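Local coordinates for protein malonyl-CoA decarboxylase (Rhodopseudomonas palustris, PDB 4KSA) that probably catalyses the decarboxylation of malonyl-CoA to acetyl-CoA and carbon dioxide, at residues A[159-162]-A[163-167]; A[152-155]-A[156-160]. All coordinates share one frame; numbering follows the deposited sequence.

Contact 1: A[159-162]-A[163-167]. With MG (magnesium ion), chain E.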
# COMPACT_ATOMS: atom_id res chain seq x y z
N ASP A 159 20.96 3.72 -31.05
CA ASP A 159 21.45 3.05 -29.85
C ASP A 159 20.56 3.36 -28.66
O ASP A 159 20.35 2.51 -27.79
CB ASP A 159 22.90 3.45 -29.57
CG ASP A 159 23.88 2.78 -30.53
OD1 ASP A 159 24.90 3.41 -30.88
OD2 ASP A 159 23.61 1.63 -30.94
N PHE A 160 20.04 4.58 -28.62
CA PHE A 160 19.15 4.98 -27.54
C PHE A 160 17.90 4.13 -27.57
O PHE A 160 17.43 3.67 -26.54
CB PHE A 160 18.77 6.46 -27.67
CG PHE A 160 19.73 7.40 -27.01
CD1 PHE A 160 19.67 7.62 -25.65
CD2 PHE A 160 20.71 8.05 -27.75
CE1 PHE A 160 20.56 8.49 -25.02
CE2 PHE A 160 21.60 8.92 -27.14
CZ PHE A 160 21.52 9.14 -25.77
N VAL A 161 17.36 3.93 -28.76
CA VAL A 161 16.15 3.15 -28.94
C VAL A 161 16.37 1.69 -28.52
O VAL A 161 15.50 1.08 -27.92
CB VAL A 161 15.64 3.22 -30.40
CG1 VAL A 161 14.44 2.30 -30.62
CG2 VAL A 161 15.24 4.65 -30.73
N HIS A 162 17.54 1.13 -28.80
CA HIS A 162 17.77 -0.24 -28.40
C HIS A 162 17.72 -0.39 -26.87
O HIS A 162 17.12 -1.33 -26.36
CB HIS A 162 19.13 -0.75 -28.92
CG HIS A 162 19.44 -2.16 -28.51
ND1 HIS A 162 18.72 -3.25 -28.97
CD2 HIS A 162 20.37 -2.66 -27.66
CE1 HIS A 162 19.19 -4.35 -28.41
NE2 HIS A 162 20.19 -4.02 -27.62
N LEU A 163 18.33 0.55 -26.15
CA LEU A 163 18.33 0.48 -24.69
C LEU A 163 16.98 0.87 -24.06
O LEU A 163 16.48 0.14 -23.20
CB LEU A 163 19.47 1.34 -24.12
CG LEU A 163 20.86 0.93 -24.63
CD1 LEU A 163 21.89 2.00 -24.33
CD2 LEU A 163 21.26 -0.40 -24.01
N PHE A 164 16.40 1.99 -24.50
CA PHE A 164 15.11 2.46 -24.00
C PHE A 164 14.05 1.38 -24.19
O PHE A 164 13.20 1.15 -23.32
CB PHE A 164 14.62 3.71 -24.75
CG PHE A 164 15.25 4.99 -24.31
CD1 PHE A 164 14.74 6.20 -24.76
CD2 PHE A 164 16.36 4.98 -23.47
CE1 PHE A 164 15.34 7.41 -24.38
CE2 PHE A 164 16.97 6.18 -23.08
CZ PHE A 164 16.45 7.40 -23.54
N THR A 165 14.09 0.73 -25.35
CA THR A 165 13.14 -0.33 -25.64
C THR A 165 13.24 -1.41 -24.57
O THR A 165 12.22 -1.88 -24.05
CB THR A 165 13.40 -0.94 -27.02
OG1 THR A 165 12.97 -0.02 -28.02
CG2 THR A 165 12.65 -2.25 -27.18
N SER A 166 14.47 -1.79 -24.23
CA SER A 166 14.65 -2.82 -23.23
C SER A 166 14.30 -2.33 -21.83
O SER A 166 13.85 -3.11 -21.00
CB SER A 166 16.08 -3.32 -23.24
OG SER A 166 16.20 -4.41 -22.34
N TRP A 167 14.50 -1.05 -21.56
CA TRP A 167 14.19 -0.53 -20.23
C TRP A 167 12.71 -0.26 -20.01
O TRP A 167 12.19 -0.57 -18.94
CB TRP A 167 14.94 0.77 -19.95
CG TRP A 167 16.41 0.67 -20.07
CD1 TRP A 167 17.15 -0.46 -20.15
CD2 TRP A 167 17.32 1.77 -20.15
NE1 TRP A 167 18.48 -0.14 -20.29
CE2 TRP A 167 18.61 1.22 -20.29
CE3 TRP A 167 17.17 3.16 -20.12
CZ2 TRP A 167 19.75 2.02 -20.41
CZ3 TRP A 167 18.29 3.96 -20.24
CH2 TRP A 167 19.57 3.38 -20.39
MG MG E . 21.73 -5.78 -26.85
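Phe-160 and Phe-164 both set CG opposite their own carbonyl carbon, which lays the two side chains next to each other, pointing the same way, one helical turn apart. The rings then meet as an offset edge-to-face pair, centroids 5.8 Å apart and planes at 73°: the edge of Phe-160 is turned to the face of Phe-164, and CD1 of Phe-160 lies 3.9 Å from CZ of Phe-164. Helix 132-146 packs on both rings, Leu-136 and Met-139 on Phe-160 and Arg-140 on Phe-164. On another flank of the helix, chi1 of -73° swings OG1 of Thr-165 back over the previous turn, where it donates to the carbonyl O of Val-161 at 2.8 Å. That oxygen also takes the helical bond from Thr-165 N at 3.0 Å, the two donors arriving from opposite faces of the carbonyl plane. Such a threonine side chain, paired to the i-4 carbonyl within an alpha-helix, belongs here to the last turns of helix 154-167 in the N-terminal domain. Phe-164 N bonds Phe-160 O at 2.8 Å, while the bond from Ser-166 N to His-162 O is weak. With CG of His-162 anti to its own N, the imidazole reaches the magnesium ion, which NE2 binds at 2.5 Å. His-162 of the second subunit binds the same ion, and Ser-166 hydrogen-bonds its counterpart there, so this flank lies at a subunit interface.

Contact 2: A[152-155]-A[156-160]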
# COMPACT_ATOMS: atom_id res chain seq x y z
N GLN A 152 24.18 12.69 -38.93
CA GLN A 152 25.03 11.62 -38.42
C GLN A 152 24.59 11.12 -37.06
O GLN A 152 24.92 10.00 -36.66
CB GLN A 152 26.50 12.06 -38.34
CG GLN A 152 26.76 13.51 -38.76
CD GLN A 152 26.43 14.53 -37.68
OE1 GLN A 152 25.80 15.54 -37.95
NE2 GLN A 152 26.89 14.27 -36.45
N LEU A 153 23.85 11.96 -36.34
CA LEU A 153 23.35 11.61 -35.02
C LEU A 153 22.24 10.57 -35.10
O LEU A 153 21.76 10.09 -34.07
CB LEU A 153 22.81 12.86 -34.31
CG LEU A 153 23.82 13.94 -33.94
CD1 LEU A 153 23.09 15.10 -33.27
CD2 LEU A 153 24.89 13.37 -33.01
N ARG A 154 21.82 10.21 -36.31
CA ARG A 154 20.77 9.23 -36.46
C ARG A 154 21.22 7.87 -35.91
O ARG A 154 20.42 7.11 -35.37
CB ARG A 154 20.38 9.11 -37.94
CG ARG A 154 19.09 8.36 -38.18
CD ARG A 154 19.34 6.89 -38.46
NE ARG A 154 18.10 6.12 -38.54
CZ ARG A 154 17.99 4.92 -39.10
NH1 ARG A 154 19.05 4.34 -39.64
NH2 ARG A 154 16.81 4.31 -39.12
N HIS A 155 22.51 7.60 -36.03
CA HIS A 155 23.05 6.33 -35.55
C HIS A 155 23.29 6.36 -34.06
O HIS A 155 23.63 5.34 -33.44
CB HIS A 155 24.31 5.98 -36.36
CG HIS A 155 24.05 5.91 -37.83
ND1 HIS A 155 24.35 6.95 -38.69
CD2 HIS A 155 23.36 5.00 -38.56
CE1 HIS A 155 23.85 6.69 -39.88
NE2 HIS A 155 23.25 5.51 -39.84
N VAL A 156 23.10 7.53 -33.47
CA VAL A 156 23.22 7.66 -32.03
C VAL A 156 21.82 7.35 -31.52
O VAL A 156 21.64 6.66 -30.52
CB VAL A 156 23.60 9.08 -31.61
CG1 VAL A 156 23.40 9.25 -30.10
CG2 VAL A 156 25.05 9.36 -32.01
N ASP A 157 20.82 7.85 -32.23
CA ASP A 157 19.45 7.64 -31.84
C ASP A 157 19.11 6.15 -31.87
O ASP A 157 18.31 5.68 -31.05
CB ASP A 157 18.50 8.38 -32.77
CG ASP A 157 17.05 8.15 -32.39
OD1 ASP A 157 16.25 7.69 -33.25
OD2 ASP A 157 16.71 8.42 -31.22
N ASP A 158 19.70 5.42 -32.81
CA ASP A 158 19.42 4.00 -32.91
C ASP A 158 19.90 3.25 -31.67
O ASP A 158 19.30 2.24 -31.29
CB ASP A 158 20.07 3.40 -34.17
CG ASP A 158 19.32 3.74 -35.45
OD1 ASP A 158 19.73 3.23 -36.52
OD2 ASP A 158 18.34 4.52 -35.40
N ASP A 159 20.96 3.72 -31.05
CA ASP A 159 21.45 3.05 -29.85
C ASP A 159 20.56 3.36 -28.66
O ASP A 159 20.35 2.51 -27.79
CB ASP A 159 22.90 3.45 -29.57
CG ASP A 159 23.88 2.78 -30.53
OD1 ASP A 159 24.90 3.41 -30.88
OD2 ASP A 159 23.61 1.63 -30.94
N PHE A 160 20.04 4.58 -28.62
CA PHE A 160 19.15 4.98 -27.54
C PHE A 160 17.90 4.13 -27.57
O PHE A 160 17.43 3.67 -26.54
CB PHE A 160 18.77 6.46 -27.67
CG PHE A 160 19.73 7.40 -27.01
CD1 PHE A 160 19.67 7.62 -25.65
CD2 PHE A 160 20.71 8.05 -27.75
CE1 PHE A 160 20.56 8.49 -25.02
CE2 PHE A 160 21.60 8.92 -27.14
CZ PHE A 160 21.52 9.14 -25.77
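Arg-154 and Asp-158 meet one turn apart along the helix in a salt bridge without a hydrogen bond. OD1 of Asp-158 sits 3.4 Å from NH1 of Arg-154, but over one face of the guanidinium and offset toward its rim, with the carboxylate plane turned 70° from it. No N-H points at the oxygen, so the attraction rests on charge alone. The bend in the arginine at chi2 (-94°) brings the guanidinium back alongside the helix to reach the aspartate. Beneath this pair, Asp-158 N donates to Arg-154 O at 3.2 Å. One residue earlier, the carbonyl O of Leu-153 takes two bonds: Asp-157 N at 3.0 Å, tilted modestly from the carbonyl plane, and Val-156 N, also at 3.0 Å but well above that plane. This i+3 bond beside an i+4 bond on one carbonyl lies at the N-terminal end of helix 154-167, within the N-terminal domain. On another flank Leu-153 and Val-156 lie side by side, CD2 of the leucine 4.1 Å from CG2 of the valine, and helix 71-83 touches both. Farther out, Asp-157 forms a salt bridge with Arg-140, Asp-159 pairs with Arg-119 and hydrogen-bonds Gln-120, and OD1 of Asp-158 also meets Arg-113 of the second subunit; shared between two arginines, that carboxylate would probably favour its charged form.

How the contacts relate
Contacts 1 and 2 follow one another along helix 154-167, with centres about 11 Å apart, sharing Asp-159 and Phe-160. Both are partly buried, and each pairs an inward apolar flank with a polar one that reaches the second subunit. Their chemistry differs with position. Contact 2, at the start of the helix, relies on charge, its run of aspartates tying the helix to arginines of its own chain and of the second subunit, while its apolar part is a small aliphatic pair facing helix 71-83. Contact 1, nearer the helix's end, is aromatic on the side of helix 132-146, and where contact 2 bridges the subunits by a salt bridge it uses metal coordination and neutral hydroxyls.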